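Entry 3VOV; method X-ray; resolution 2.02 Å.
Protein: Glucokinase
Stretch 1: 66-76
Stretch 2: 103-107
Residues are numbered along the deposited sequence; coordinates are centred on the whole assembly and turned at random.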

ATOM      1  N   PRO B  66      28.177  -6.821  15.294  1.00 32.78           N
ATOM      2  CA  PRO B  66      26.868  -6.811  14.688  1.00 36.11           C
ATOM      3  C   PRO B  66      25.922  -5.873  15.381  1.00 39.44           C
ATOM      4  O   PRO B  66      25.139  -5.214  14.702  1.00 41.45           O
ATOM      5  CB  PRO B  66      26.359  -8.243  14.903  1.00 37.01           C
ATOM      6  CG  PRO B  66      27.590  -9.036  15.209  1.00 35.82           C
ATOM      7  CD  PRO B  66      28.449  -8.105  15.958  1.00 33.58           C
ATOM      8  N   GLY B  67      25.982  -5.785  16.707  1.00 41.26           N
ATOM      9  CA  GLY B  67      24.856  -5.186  17.427  1.00 45.16           C
ATOM     10  C   GLY B  67      24.416  -3.756  17.136  1.00 46.96           C
ATOM     11  O   GLY B  67      24.953  -3.087  16.240  1.00 48.03           O
ATOM     12  N   PRO B  68      23.422  -3.273  17.909  1.00 47.85           N
ATOM     13  CA  PRO B  68      23.248  -1.829  18.033  1.00 48.01           C
ATOM     14  C   PRO B  68      24.393  -1.320  18.944  1.00 47.18           C
ATOM     15  O   PRO B  68      24.640  -1.874  20.017  1.00 47.31           O
ATOM     16  CB  PRO B  68      21.893  -1.701  18.729  1.00 48.12           C
ATOM     17  CG  PRO B  68      21.807  -2.941  19.578  1.00 48.99           C
ATOM     18  CD  PRO B  68      22.464  -4.027  18.741  1.00 48.18           C
ATOM     19  N   LEU B  69      25.109  -0.313  18.482  1.00 46.63           N
ATOM     20  CA  LEU B  69      26.220   0.227  19.236  1.00 45.50           C
ATOM     21  C   LEU B  69      25.742   1.392  20.055  1.00 44.16           C
ATOM     22  O   LEU B  69      24.899   2.162  19.613  1.00 43.97           O
ATOM     23  CB  LEU B  69      27.328   0.734  18.294  1.00 45.85           C
ATOM     24  CG  LEU B  69      28.532  -0.129  17.936  1.00 46.79           C
ATOM     25  CD1 LEU B  69      29.199  -0.656  19.193  1.00 48.34           C
ATOM     26  CD2 LEU B  69      28.099  -1.271  17.066  1.00 49.54           C
ATOM     27  N   ASP B  70      26.294   1.531  21.248  1.00 42.49           N
ATOM     28  CA  ASP B  70      26.296   2.824  21.892  1.00 41.40           C
ATOM     29  C   ASP B  70      27.696   3.410  21.637  1.00 41.67           C
ATOM     30  O   ASP B  70      28.671   3.044  22.324  1.00 39.98           O
ATOM     31  CB  ASP B  70      26.017   2.650  23.384  1.00 41.29           C
ATOM     32  CG  ASP B  70      25.733   3.951  24.082  1.00 39.89           C
ATOM     33  OD1 ASP B  70      24.947   3.918  25.041  1.00 42.24           O
ATOM     34  OD2 ASP B  70      26.271   4.997  23.683  1.00 35.91           O
ATOM     35  N   PHE B  71      27.824   4.274  20.634  1.00 41.51           N
ATOM     36  CA  PHE B  71      29.132   4.921  20.364  1.00 43.56           C
ATOM     37  C   PHE B  71      29.485   5.925  21.452  1.00 43.99           C
ATOM     38  O   PHE B  71      30.652   6.263  21.645  1.00 44.35           O
ATOM     39  CB  PHE B  71      29.138   5.662  19.022  1.00 43.24           C
ATOM     40  CG  PHE B  71      29.076   4.760  17.824  1.00 44.13           C
ATOM     41  CD1 PHE B  71      30.247   4.295  17.236  1.00 42.49           C
ATOM     42  CD2 PHE B  71      27.843   4.396  17.268  1.00 44.39           C
ATOM     43  CE1 PHE B  71      30.202   3.481  16.114  1.00 44.92           C
ATOM     44  CE2 PHE B  71      27.778   3.561  16.140  1.00 45.96           C
ATOM     45  CZ  PHE B  71      28.965   3.095  15.565  1.00 45.92           C
ATOM     46  N   ARG B  72      28.452   6.445  22.112  1.00 45.17           N
ATOM     47  CA  ARG B  72      28.619   7.415  23.198  1.00 46.25           C
ATOM     48  C   ARG B  72      29.470   6.774  24.273  1.00 45.08           C
ATOM     49  O   ARG B  72      30.558   7.268  24.581  1.00 45.86           O
ATOM     50  CB  ARG B  72      27.258   7.812  23.797  1.00 47.05           C
ATOM     51  CG  ARG B  72      26.422   8.791  22.954  1.00 51.62           C
ATOM     52  CD  ARG B  72      26.681  10.256  23.351  1.00 56.53           C
ATOM     53  NE  ARG B  72      25.937  10.717  24.540  1.00 59.05           N
ATOM     54  CZ  ARG B  72      25.046  11.716  24.529  1.00 61.28           C
ATOM     55  NH1 ARG B  72      24.763  12.337  23.387  1.00 61.00           N
ATOM     56  NH2 ARG B  72      24.428  12.101  25.654  1.00 60.71           N
ATOM     57  N   ARG B  73      28.969   5.654  24.800  1.00 43.57           N
ATOM     58  CA  ARG B  73      29.536   4.973  25.965  1.00 42.30           C
ATOM     59  C   ARG B  73      30.563   3.915  25.571  1.00 40.85           C
ATOM     60  O   ARG B  73      31.265   3.381  26.446  1.00 39.87           O
ATOM     61  CB  ARG B  73      28.437   4.295  26.793  1.00 42.62           C
ATOM     62  CG  ARG B  73      27.236   5.195  27.201  1.00 45.41           C
ATOM     63  CD  ARG B  73      26.175   4.370  27.945  1.00 47.73           C
ATOM     64  NE  ARG B  73      26.614   3.990  29.285  1.00 49.58           N
ATOM     65  CZ  ARG B  73      26.287   2.856  29.905  1.00 52.38           C
ATOM     66  NH1 ARG B  73      25.513   1.946  29.306  1.00 53.49           N
ATOM     67  NH2 ARG B  73      26.748   2.622  31.133  1.00 51.86           N
ATOM     68  N   GLY B  74      30.639   3.611  24.264  1.00 38.63           N
ATOM     69  CA  GLY B  74      31.535   2.576  23.753  1.00 35.96           C
ATOM     70  C   GLY B  74      31.120   1.212  24.250  1.00 35.00           C
ATOM     71  O   GLY B  74      31.921   0.464  24.794  1.00 34.21           O
ATOM     72  N   VAL B  75      29.847   0.895  24.099  1.00 34.00           N
ATOM     73  CA  VAL B  75      29.349  -0.393  24.549  1.00 34.85           C
ATOM     74  C   VAL B  75      28.486  -1.037  23.504  1.00 36.02           C
ATOM     75  O   VAL B  75      27.859  -0.365  22.660  1.00 34.21           O
ATOM     76  CB  VAL B  75      28.621  -0.387  25.974  1.00 34.94           C
ATOM     77  CG1 VAL B  75      29.079   0.764  26.883  1.00 32.91           C
ATOM     78  CG2 VAL B  75      27.143  -0.451  25.880  1.00 34.77           C
ATOM     79  N   ILE B  76      28.480  -2.354  23.551  1.00 38.29           N
ATOM     80  CA  ILE B  76      27.609  -3.125  22.703  1.00 42.54           C
ATOM     81  C   ILE B  76      26.302  -3.295  23.461  1.00 44.59           C
ATOM     82  O   ILE B  76      26.255  -3.960  24.502  1.00 45.35           O
ATOM     83  CB  ILE B  76      28.213  -4.498  22.368  1.00 42.35           C
ATOM     84  CG1 ILE B  76      29.608  -4.332  21.756  1.00 43.26           C
ATOM     85  CG2 ILE B  76      27.248  -5.281  21.455  1.00 43.97           C
ATOM     86  CD1 ILE B  76      30.481  -5.608  21.859  1.00 44.12           C
ATOM     87  N   PHE B 103      38.390   1.913  18.131  1.00 19.71           N
ATOM     88  CA  PHE B 103      37.310   2.580  17.414  1.00 20.69           C
ATOM     89  C   PHE B 103      36.250   1.544  17.015  1.00 21.11           C
ATOM     90  O   PHE B 103      36.539   0.586  16.300  1.00 21.42           O
ATOM     91  CB  PHE B 103      37.883   3.321  16.179  1.00 21.05           C
ATOM     92  CG  PHE B 103      38.879   4.416  16.530  1.00 22.40           C
ATOM     93  CD1 PHE B 103      38.428   5.676  16.912  1.00 25.41           C
ATOM     94  CD2 PHE B 103      40.257   4.166  16.507  1.00 22.99           C
ATOM     95  CE1 PHE B 103      39.340   6.695  17.251  1.00 27.72           C
ATOM     96  CE2 PHE B 103      41.192   5.171  16.846  1.00 24.29           C
ATOM     97  CZ  PHE B 103      40.730   6.445  17.208  1.00 26.80           C
ATOM     98  N   LEU B 104      35.028   1.723  17.510  1.00 20.77           N
ATOM     99  CA  LEU B 104      33.939   0.783  17.290  1.00 21.03           C
ATOM    100  C   LEU B 104      33.166   1.130  16.020  1.00 20.27           C
ATOM    101  O   LEU B 104      33.008   2.301  15.690  1.00 18.95           O
ATOM    102  CB  LEU B 104      32.926   0.937  18.414  1.00 22.36           C
ATOM    103  CG  LEU B 104      33.334   0.621  19.839  1.00 27.40           C
ATOM    104  CD1 LEU B 104      32.035   0.449  20.646  1.00 31.01           C
ATOM    105  CD2 LEU B 104      34.162  -0.637  19.916  1.00 30.43           C
ATOM    106  N   GLU B 105      32.634   0.122  15.348  1.00 18.29           N
ATOM    107  CA  GLU B 105      31.794   0.397  14.207  1.00 18.10           C
ATOM    108  C   GLU B 105      30.786  -0.741  14.069  1.00 18.20           C
ATOM    109  O   GLU B 105      31.067  -1.887  14.433  1.00 17.84           O
ATOM    110  CB  GLU B 105      32.641   0.567  12.946  1.00 18.12           C
ATOM    111  CG  GLU B 105      31.837   0.969  11.648  1.00 17.75           C
ATOM    112  CD  GLU B 105      31.018   2.225  11.838  1.00 17.90           C
ATOM    113  OE1 GLU B 105      29.871   2.139  12.371  1.00 18.48           O
ATOM    114  OE2 GLU B 105      31.510   3.301  11.438  1.00 19.95           O
ATOM    115  N   ASN B 106      29.594  -0.400  13.610  1.00 19.70           N
ATOM    116  CA  ASN B 106      28.569  -1.391  13.297  1.00 20.00           C
ATOM    117  C   ASN B 106      29.058  -2.216  12.086  1.00 19.31           C
ATOM    118  O   ASN B 106      29.681  -1.676  11.164  1.00 17.12           O
ATOM    119  CB  ASN B 106      27.265  -0.628  13.014  1.00 21.79           C
ATOM    120  CG  ASN B 106      26.360  -1.358  12.091  1.00 27.25           C
ATOM    121  OD1 ASN B 106      25.724  -2.350  12.485  1.00 37.00           O
ATOM    122  ND2 ASN B 106      26.258  -0.885  10.863  1.00 29.98           N
ATOM    123  N   ASP B 107      28.777  -3.515  12.079  1.00 18.58           N
ATOM    124  CA  ASP B 107      29.296  -4.405  11.032  1.00 17.68           C
ATOM    125  C   ASP B 107      28.871  -4.047   9.613  1.00 17.48           C
ATOM    126  O   ASP B 107      29.671  -4.159   8.697  1.00 15.38           O
ATOM    127  CB  ASP B 107      28.968  -5.861  11.331  1.00 18.46           C
ATOM    128  CG  ASP B 107      27.452  -6.139  11.392  1.00 20.01           C
ATOM    129  OD1 ASP B 107      26.597  -5.242  11.490  1.00 24.30           O
ATOM    130  OD2 ASP B 107      27.137  -7.296  11.267  1.00 25.10           O
TER

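How does stretch 1 begin its contact? Pro66 lies beside Asp107, just past the N-cap residue Asn106, and although its CA-to-CB bond points away overall, its backbone comes close: Pro66 CA is 3.4 Å from Asp107 CG. The Asp107 side chain, in the p rotamer, points toward stretch 1, while Pro66 CB is 3.8 Å from Asp107 OD2. Gly67 follows, buried and without a side chain; a CB there would clash with Pro68 CD.

What does Leu69 bring to the strand? Its CB points toward stretch 2, and Leu69 CD1 packs 3.4 Å from Leu104 CD1, a tight apolar contact between two buried leucines. Leu69 CD2 lies 3.8 Å from Asn106 CA, so the branched side chain spans more than one residue of the opposing segment. Neighbouring Asp70 points away and serves its own turn instead, where its OD2 accepts a hydrogen bond from Arg73 N at 3.0 Å.

Why does an aromatic ring suit position 71? Phe71 leaves the backbone sideways, but its long, flat side chain brings the ring edge to stretch 2. Phe71 CE1 is 3.1 Å from Leu104 O, and Phe71 CZ is 3.5 Å from Glu105 OE1; both oxygens lie near the ring plane, where they meet the slightly positive C-H edge. Glu105 OE1 also accepts a hydrogen bond from Asn106 N at 2.8 Å.

How does the turn close over Leu104? Gly74 adopts a positive phi, which favours glycine, and its C lies 3.8 Å from Leu104 CD1. Val75 N bonds back to Asp70 O at 3.0 Å, while Asp70 N bonds to Val75 O at 2.8 Å. No hydrogen bond crosses between the stretches; Leu104 is the residue most covered, 93 Å² of the 398 Å² buried on both sides together.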